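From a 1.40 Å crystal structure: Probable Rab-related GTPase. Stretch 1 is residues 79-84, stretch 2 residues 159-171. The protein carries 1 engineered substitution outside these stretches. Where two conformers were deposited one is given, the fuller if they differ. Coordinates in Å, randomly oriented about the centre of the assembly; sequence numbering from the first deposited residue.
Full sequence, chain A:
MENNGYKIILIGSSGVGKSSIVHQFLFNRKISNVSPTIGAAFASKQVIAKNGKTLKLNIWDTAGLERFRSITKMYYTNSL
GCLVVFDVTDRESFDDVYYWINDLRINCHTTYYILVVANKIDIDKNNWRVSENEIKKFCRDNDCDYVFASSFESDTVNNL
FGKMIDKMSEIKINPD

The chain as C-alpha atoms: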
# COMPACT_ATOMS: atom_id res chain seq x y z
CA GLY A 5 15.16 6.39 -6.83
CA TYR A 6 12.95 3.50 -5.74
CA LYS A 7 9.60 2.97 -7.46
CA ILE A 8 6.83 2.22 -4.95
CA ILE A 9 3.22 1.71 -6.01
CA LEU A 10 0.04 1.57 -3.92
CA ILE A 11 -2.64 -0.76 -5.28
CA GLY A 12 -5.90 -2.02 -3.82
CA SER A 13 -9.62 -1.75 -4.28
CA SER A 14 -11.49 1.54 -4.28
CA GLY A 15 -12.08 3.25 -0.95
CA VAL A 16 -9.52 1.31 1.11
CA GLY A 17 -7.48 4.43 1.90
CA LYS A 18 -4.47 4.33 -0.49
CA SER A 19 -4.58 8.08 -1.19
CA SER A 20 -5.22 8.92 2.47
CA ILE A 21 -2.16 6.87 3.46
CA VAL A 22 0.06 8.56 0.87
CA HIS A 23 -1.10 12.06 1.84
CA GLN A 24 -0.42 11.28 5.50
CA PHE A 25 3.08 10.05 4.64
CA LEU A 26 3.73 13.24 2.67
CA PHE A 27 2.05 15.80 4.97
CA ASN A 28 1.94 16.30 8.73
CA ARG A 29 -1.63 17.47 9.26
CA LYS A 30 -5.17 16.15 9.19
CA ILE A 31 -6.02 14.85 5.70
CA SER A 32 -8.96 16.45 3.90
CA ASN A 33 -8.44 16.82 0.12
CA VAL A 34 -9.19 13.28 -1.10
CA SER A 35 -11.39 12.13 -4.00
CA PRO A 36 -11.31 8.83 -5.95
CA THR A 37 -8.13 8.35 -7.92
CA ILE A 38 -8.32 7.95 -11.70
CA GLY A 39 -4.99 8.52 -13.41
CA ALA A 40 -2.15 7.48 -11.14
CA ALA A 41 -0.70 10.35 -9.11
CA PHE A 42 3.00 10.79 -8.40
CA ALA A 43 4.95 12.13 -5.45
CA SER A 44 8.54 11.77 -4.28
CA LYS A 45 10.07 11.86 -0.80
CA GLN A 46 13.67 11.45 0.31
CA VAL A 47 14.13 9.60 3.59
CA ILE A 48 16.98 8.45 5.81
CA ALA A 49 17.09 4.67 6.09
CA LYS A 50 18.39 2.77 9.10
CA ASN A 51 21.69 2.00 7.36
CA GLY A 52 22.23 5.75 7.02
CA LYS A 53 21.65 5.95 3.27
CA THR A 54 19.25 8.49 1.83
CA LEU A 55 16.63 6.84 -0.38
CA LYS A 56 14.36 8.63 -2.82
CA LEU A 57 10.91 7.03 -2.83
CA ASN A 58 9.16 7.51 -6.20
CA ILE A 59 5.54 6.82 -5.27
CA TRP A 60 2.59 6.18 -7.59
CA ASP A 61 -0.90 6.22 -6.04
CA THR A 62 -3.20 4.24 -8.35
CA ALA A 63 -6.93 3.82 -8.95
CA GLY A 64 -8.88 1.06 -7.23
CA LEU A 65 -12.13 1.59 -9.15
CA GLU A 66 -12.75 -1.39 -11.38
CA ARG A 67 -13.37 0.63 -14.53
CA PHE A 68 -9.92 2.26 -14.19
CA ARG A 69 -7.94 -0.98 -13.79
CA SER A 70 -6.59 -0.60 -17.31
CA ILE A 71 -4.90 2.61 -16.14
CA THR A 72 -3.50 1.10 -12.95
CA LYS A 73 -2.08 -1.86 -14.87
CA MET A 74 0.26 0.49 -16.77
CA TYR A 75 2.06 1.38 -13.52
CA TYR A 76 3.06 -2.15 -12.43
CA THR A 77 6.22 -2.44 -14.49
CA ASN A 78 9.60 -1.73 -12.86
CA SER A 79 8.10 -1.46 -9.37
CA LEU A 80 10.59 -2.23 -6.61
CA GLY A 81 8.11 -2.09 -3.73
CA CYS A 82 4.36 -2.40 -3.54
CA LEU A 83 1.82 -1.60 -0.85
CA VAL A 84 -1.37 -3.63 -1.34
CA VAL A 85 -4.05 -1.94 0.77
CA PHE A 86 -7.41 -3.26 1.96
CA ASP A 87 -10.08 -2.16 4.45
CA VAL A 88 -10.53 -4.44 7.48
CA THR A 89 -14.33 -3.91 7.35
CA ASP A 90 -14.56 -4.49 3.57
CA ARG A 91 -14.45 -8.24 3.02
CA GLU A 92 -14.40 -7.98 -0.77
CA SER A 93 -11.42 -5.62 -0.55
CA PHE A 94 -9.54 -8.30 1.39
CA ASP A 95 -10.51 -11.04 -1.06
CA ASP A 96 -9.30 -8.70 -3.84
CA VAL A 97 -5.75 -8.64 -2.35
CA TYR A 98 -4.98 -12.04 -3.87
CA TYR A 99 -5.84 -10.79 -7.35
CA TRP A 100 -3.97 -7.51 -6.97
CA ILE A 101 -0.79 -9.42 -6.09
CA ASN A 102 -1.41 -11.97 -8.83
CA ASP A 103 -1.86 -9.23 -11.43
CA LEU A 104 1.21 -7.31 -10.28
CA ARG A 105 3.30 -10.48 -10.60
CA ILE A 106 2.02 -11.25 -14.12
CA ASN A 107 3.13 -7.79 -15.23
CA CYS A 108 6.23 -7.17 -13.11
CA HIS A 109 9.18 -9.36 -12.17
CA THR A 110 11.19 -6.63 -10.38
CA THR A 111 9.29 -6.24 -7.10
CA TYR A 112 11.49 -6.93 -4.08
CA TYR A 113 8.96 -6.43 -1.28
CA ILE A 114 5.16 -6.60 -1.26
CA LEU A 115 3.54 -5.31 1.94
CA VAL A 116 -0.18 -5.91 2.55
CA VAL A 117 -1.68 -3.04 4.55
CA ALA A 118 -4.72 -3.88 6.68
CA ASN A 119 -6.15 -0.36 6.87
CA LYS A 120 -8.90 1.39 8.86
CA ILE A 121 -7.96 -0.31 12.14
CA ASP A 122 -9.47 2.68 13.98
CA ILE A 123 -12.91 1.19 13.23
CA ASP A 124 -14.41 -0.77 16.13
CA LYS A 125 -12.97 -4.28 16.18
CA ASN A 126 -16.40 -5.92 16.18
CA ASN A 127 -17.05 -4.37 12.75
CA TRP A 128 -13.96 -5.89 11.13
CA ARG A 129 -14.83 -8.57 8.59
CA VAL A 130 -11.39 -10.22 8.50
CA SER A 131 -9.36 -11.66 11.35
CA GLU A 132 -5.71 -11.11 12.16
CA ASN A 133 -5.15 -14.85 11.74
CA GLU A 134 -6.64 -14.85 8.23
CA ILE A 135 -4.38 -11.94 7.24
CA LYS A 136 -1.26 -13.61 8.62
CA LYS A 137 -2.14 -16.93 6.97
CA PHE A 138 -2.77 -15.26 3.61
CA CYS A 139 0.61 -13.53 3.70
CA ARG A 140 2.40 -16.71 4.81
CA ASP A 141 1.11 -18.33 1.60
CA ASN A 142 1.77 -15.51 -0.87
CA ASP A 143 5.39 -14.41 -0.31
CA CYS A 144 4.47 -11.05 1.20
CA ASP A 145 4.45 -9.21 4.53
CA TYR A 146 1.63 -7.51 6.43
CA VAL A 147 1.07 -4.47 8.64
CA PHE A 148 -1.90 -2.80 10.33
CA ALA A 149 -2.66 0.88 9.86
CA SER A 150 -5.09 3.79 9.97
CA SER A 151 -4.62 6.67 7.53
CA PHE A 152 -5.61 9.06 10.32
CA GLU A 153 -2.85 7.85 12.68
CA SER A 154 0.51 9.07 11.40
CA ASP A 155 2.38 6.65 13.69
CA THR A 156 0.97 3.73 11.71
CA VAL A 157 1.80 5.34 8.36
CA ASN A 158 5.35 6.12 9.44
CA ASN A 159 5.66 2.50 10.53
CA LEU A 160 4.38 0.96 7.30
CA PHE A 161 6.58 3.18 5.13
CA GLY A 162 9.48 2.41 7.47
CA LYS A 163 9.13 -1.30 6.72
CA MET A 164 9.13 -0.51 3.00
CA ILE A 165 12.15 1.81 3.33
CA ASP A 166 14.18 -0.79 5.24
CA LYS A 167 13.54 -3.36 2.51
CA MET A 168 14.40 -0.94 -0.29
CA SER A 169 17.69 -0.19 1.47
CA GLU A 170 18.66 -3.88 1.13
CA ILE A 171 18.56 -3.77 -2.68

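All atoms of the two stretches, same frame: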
# COMPACT_ATOMS: atom_id res chain seq x y z
N SER A 79 8.30 -1.76 -10.78
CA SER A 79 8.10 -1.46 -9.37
C SER A 79 9.11 -2.24 -8.54
O SER A 79 9.33 -3.43 -8.77
CB SER A 79 6.69 -1.86 -8.96
OG SER A 79 5.74 -1.04 -9.60
N LEU A 80 9.72 -1.57 -7.57
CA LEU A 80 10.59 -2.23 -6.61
C LEU A 80 9.88 -2.59 -5.31
O LEU A 80 10.19 -3.61 -4.70
CB LEU A 80 11.82 -1.36 -6.30
CG LEU A 80 12.68 -1.04 -7.53
CD1 LEU A 80 13.90 -0.21 -7.14
CD2 LEU A 80 13.10 -2.30 -8.25
N GLY A 81 8.92 -1.78 -4.89
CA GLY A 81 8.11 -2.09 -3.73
C GLY A 81 6.65 -1.84 -4.04
O GLY A 81 6.31 -1.02 -4.89
N CYS A 82 5.79 -2.56 -3.34
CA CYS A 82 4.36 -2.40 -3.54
C CYS A 82 3.65 -2.49 -2.21
O CYS A 82 3.88 -3.44 -1.44
CB CYS A 82 3.82 -3.47 -4.50
SG CYS A 82 2.02 -3.43 -4.75
N LEU A 83 2.77 -1.53 -1.95
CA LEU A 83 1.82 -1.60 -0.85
C LEU A 83 0.49 -2.04 -1.43
O LEU A 83 -0.05 -1.37 -2.33
CB LEU A 83 1.69 -0.21 -0.22
CG LEU A 83 2.97 0.39 0.40
CD1 LEU A 83 2.74 1.84 0.78
CD2 LEU A 83 3.39 -0.39 1.63
N VAL A 84 -0.05 -3.16 -0.94
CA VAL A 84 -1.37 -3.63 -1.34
C VAL A 84 -2.32 -3.39 -0.17
O VAL A 84 -2.22 -4.06 0.86
CB VAL A 84 -1.36 -5.10 -1.75
CG1 VAL A 84 -2.73 -5.50 -2.31
CG2 VAL A 84 -0.28 -5.36 -2.79
N ASN A 159 5.20 3.87 10.33
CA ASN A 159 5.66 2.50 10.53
C ASN A 159 5.61 1.70 9.23
O ASN A 159 6.57 1.00 8.89
CB ASN A 159 4.81 1.83 11.60
CG ASN A 159 5.27 0.43 11.92
OD1 ASN A 159 6.39 0.23 12.42
ND2 ASN A 159 4.43 -0.56 11.64
N LEU A 160 4.50 1.79 8.50
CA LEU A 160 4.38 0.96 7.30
C LEU A 160 5.36 1.42 6.22
O LEU A 160 5.97 0.59 5.53
CB LEU A 160 2.93 0.87 6.80
CG LEU A 160 2.30 2.06 6.08
CD1 LEU A 160 2.58 2.04 4.57
CD2 LEU A 160 0.80 2.16 6.32
N PHE A 161 5.55 2.74 6.06
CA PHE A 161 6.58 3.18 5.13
C PHE A 161 7.98 2.83 5.63
O PHE A 161 8.87 2.55 4.82
CB PHE A 161 6.46 4.66 4.79
CG PHE A 161 5.52 4.92 3.68
CD1 PHE A 161 5.94 4.83 2.37
CD2 PHE A 161 4.19 5.20 3.94
CE1 PHE A 161 5.07 5.06 1.33
CE2 PHE A 161 3.31 5.43 2.90
CZ PHE A 161 3.74 5.34 1.59
N GLY A 162 8.18 2.81 6.95
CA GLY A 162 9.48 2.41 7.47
C GLY A 162 9.85 0.99 7.09
O GLY A 162 11.00 0.71 6.76
N LYS A 163 8.88 0.08 7.16
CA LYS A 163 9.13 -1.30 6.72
C LYS A 163 9.53 -1.33 5.26
O LYS A 163 10.47 -2.03 4.87
CB LYS A 163 7.86 -2.14 6.92
CG LYS A 163 7.46 -2.33 8.38
CD LYS A 163 6.09 -3.01 8.50
CE LYS A 163 6.08 -4.48 8.08
NZ LYS A 163 6.94 -5.33 8.96
N MET A 164 8.82 -0.57 4.42
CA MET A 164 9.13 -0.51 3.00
C MET A 164 10.51 0.08 2.76
O MET A 164 11.27 -0.42 1.92
CB MET A 164 8.05 0.30 2.29
CG MET A 164 8.27 0.50 0.78
SD MET A 164 8.24 -1.06 -0.17
CE MET A 164 6.55 -1.66 0.12
N ILE A 165 10.85 1.15 3.49
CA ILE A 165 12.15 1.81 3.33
C ILE A 165 13.28 0.86 3.69
O ILE A 165 14.28 0.75 2.96
CB ILE A 165 12.18 3.11 4.15
CG1 ILE A 165 11.24 4.14 3.54
CG2 ILE A 165 13.62 3.64 4.27
CD1 ILE A 165 10.80 5.21 4.52
N ASP A 166 13.15 0.16 4.83
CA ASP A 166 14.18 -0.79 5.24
C ASP A 166 14.44 -1.82 4.15
O ASP A 166 15.59 -2.13 3.83
CB ASP A 166 13.79 -1.51 6.53
CG ASP A 166 13.75 -0.61 7.74
OD1 ASP A 166 14.16 0.57 7.65
OD2 ASP A 166 13.31 -1.08 8.81
N LYS A 167 13.37 -2.36 3.56
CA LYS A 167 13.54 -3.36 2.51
C LYS A 167 14.18 -2.77 1.27
O LYS A 167 15.07 -3.39 0.67
CB LYS A 167 12.19 -4.02 2.19
CG LYS A 167 11.69 -4.96 3.26
CD LYS A 167 12.53 -6.23 3.32
CE LYS A 167 11.97 -7.23 4.32
NZ LYS A 167 11.86 -6.61 5.66
N MET A 168 13.76 -1.57 0.86
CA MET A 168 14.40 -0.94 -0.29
C MET A 168 15.89 -0.73 -0.06
O MET A 168 16.69 -0.84 -1.00
CB MET A 168 13.73 0.40 -0.63
CG MET A 168 12.27 0.30 -1.07
SD MET A 168 11.96 -0.73 -2.53
CE MET A 168 11.49 -2.28 -1.76
N SER A 169 16.29 -0.45 1.19
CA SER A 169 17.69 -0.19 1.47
C SER A 169 18.55 -1.44 1.33
O SER A 169 19.78 -1.32 1.24
CB SER A 169 17.84 0.41 2.88
OG SER A 169 17.76 -0.58 3.89
N GLU A 170 17.94 -2.62 1.31
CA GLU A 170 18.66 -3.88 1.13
C GLU A 170 18.98 -4.18 -0.33
O GLU A 170 19.78 -5.08 -0.59
CB GLU A 170 17.84 -5.05 1.67
CG GLU A 170 17.51 -4.99 3.14
CD GLU A 170 16.55 -6.09 3.57
OE1 GLU A 170 16.13 -6.90 2.72
OE2 GLU A 170 16.22 -6.13 4.77
N ILE A 171 18.35 -3.50 -1.27
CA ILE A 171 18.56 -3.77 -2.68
C ILE A 171 19.98 -3.40 -3.10
O ILE A 171 20.43 -2.28 -2.85
CB ILE A 171 17.50 -3.07 -3.55
CG1 ILE A 171 16.09 -3.57 -3.18
CG2 ILE A 171 17.79 -3.26 -5.03
CD1 ILE A 171 14.98 -2.92 -3.97

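The most telling feature of this contact is an absence: at G81, where the strand comes nearest the helix, there is no side chain, and a methionine takes up the space that one would need. The CA atoms of G81 and M164 lie 7.0 Å apart, and the sulfur of M164 packs directly on the glycine, with M164 SD 3.7 Å from G81 CA. An ideal CB built on G81 would point toward the helix and fall 2.4 Å from M164 SD, a clash, and 3.2 Å from M168 CE, which is tight. The example illustrates a general principle of helix-on-sheet packing: a glycine in a strand lets long, flexible side chains from a helix reach the backbone itself.

The two methionines do this in different ways. M164 has its CA-to-CB bond directed toward the strand and folds back through chi angles t, p, p, so that its terminal methyl lies alongside the strand; M164 CE is 3.6 Å from C82 O and 3.7 Å from L83 CD2. M168 starts sideways, yet its end comes nearer, with CE 3.5 Å from L80 O and 3.9 Å from G81 CA. Its chi3 of 97° lies between the usual wells. These approaches to carbonyl oxygens are van der Waals contacts, and no hydrogen bond links the two stretches.

On the strand, the alternation of side chains sets the pattern. C82 turns its CB away from the helix, and the helix meets it at the backbone, whereas L83 points toward the helix and has more of its area covered than any other residue of the contact. One of its methyls, L83 CD1, lies 3.8 Å from L160 CD1 and 3.7 Å from F161 CZ, approaching the phenylalanine ring obliquely. F161 leaves the helix sideways, but its ring brings CZ within reach of the leucine.

Before the glycine, L80 makes the corresponding contacts with the later part of stretch 2: its CB is 3.8 Å from M168 SD and 4.2 Å from I171 CD1. The strand and helix run nearly antiparallel, at 156° between their directions, so the earlier residue L80 meets M168 and I171 while L83 meets L160, F161 and M164. The spacing of L160, M164 and M168, one helical turn apart, keeps this face of the helix on the strand. Backbone hydrogen bonds join successive members of the series, M164 N to L160 O at 3.3 Å and M168 N to M164 O at 2.9 Å.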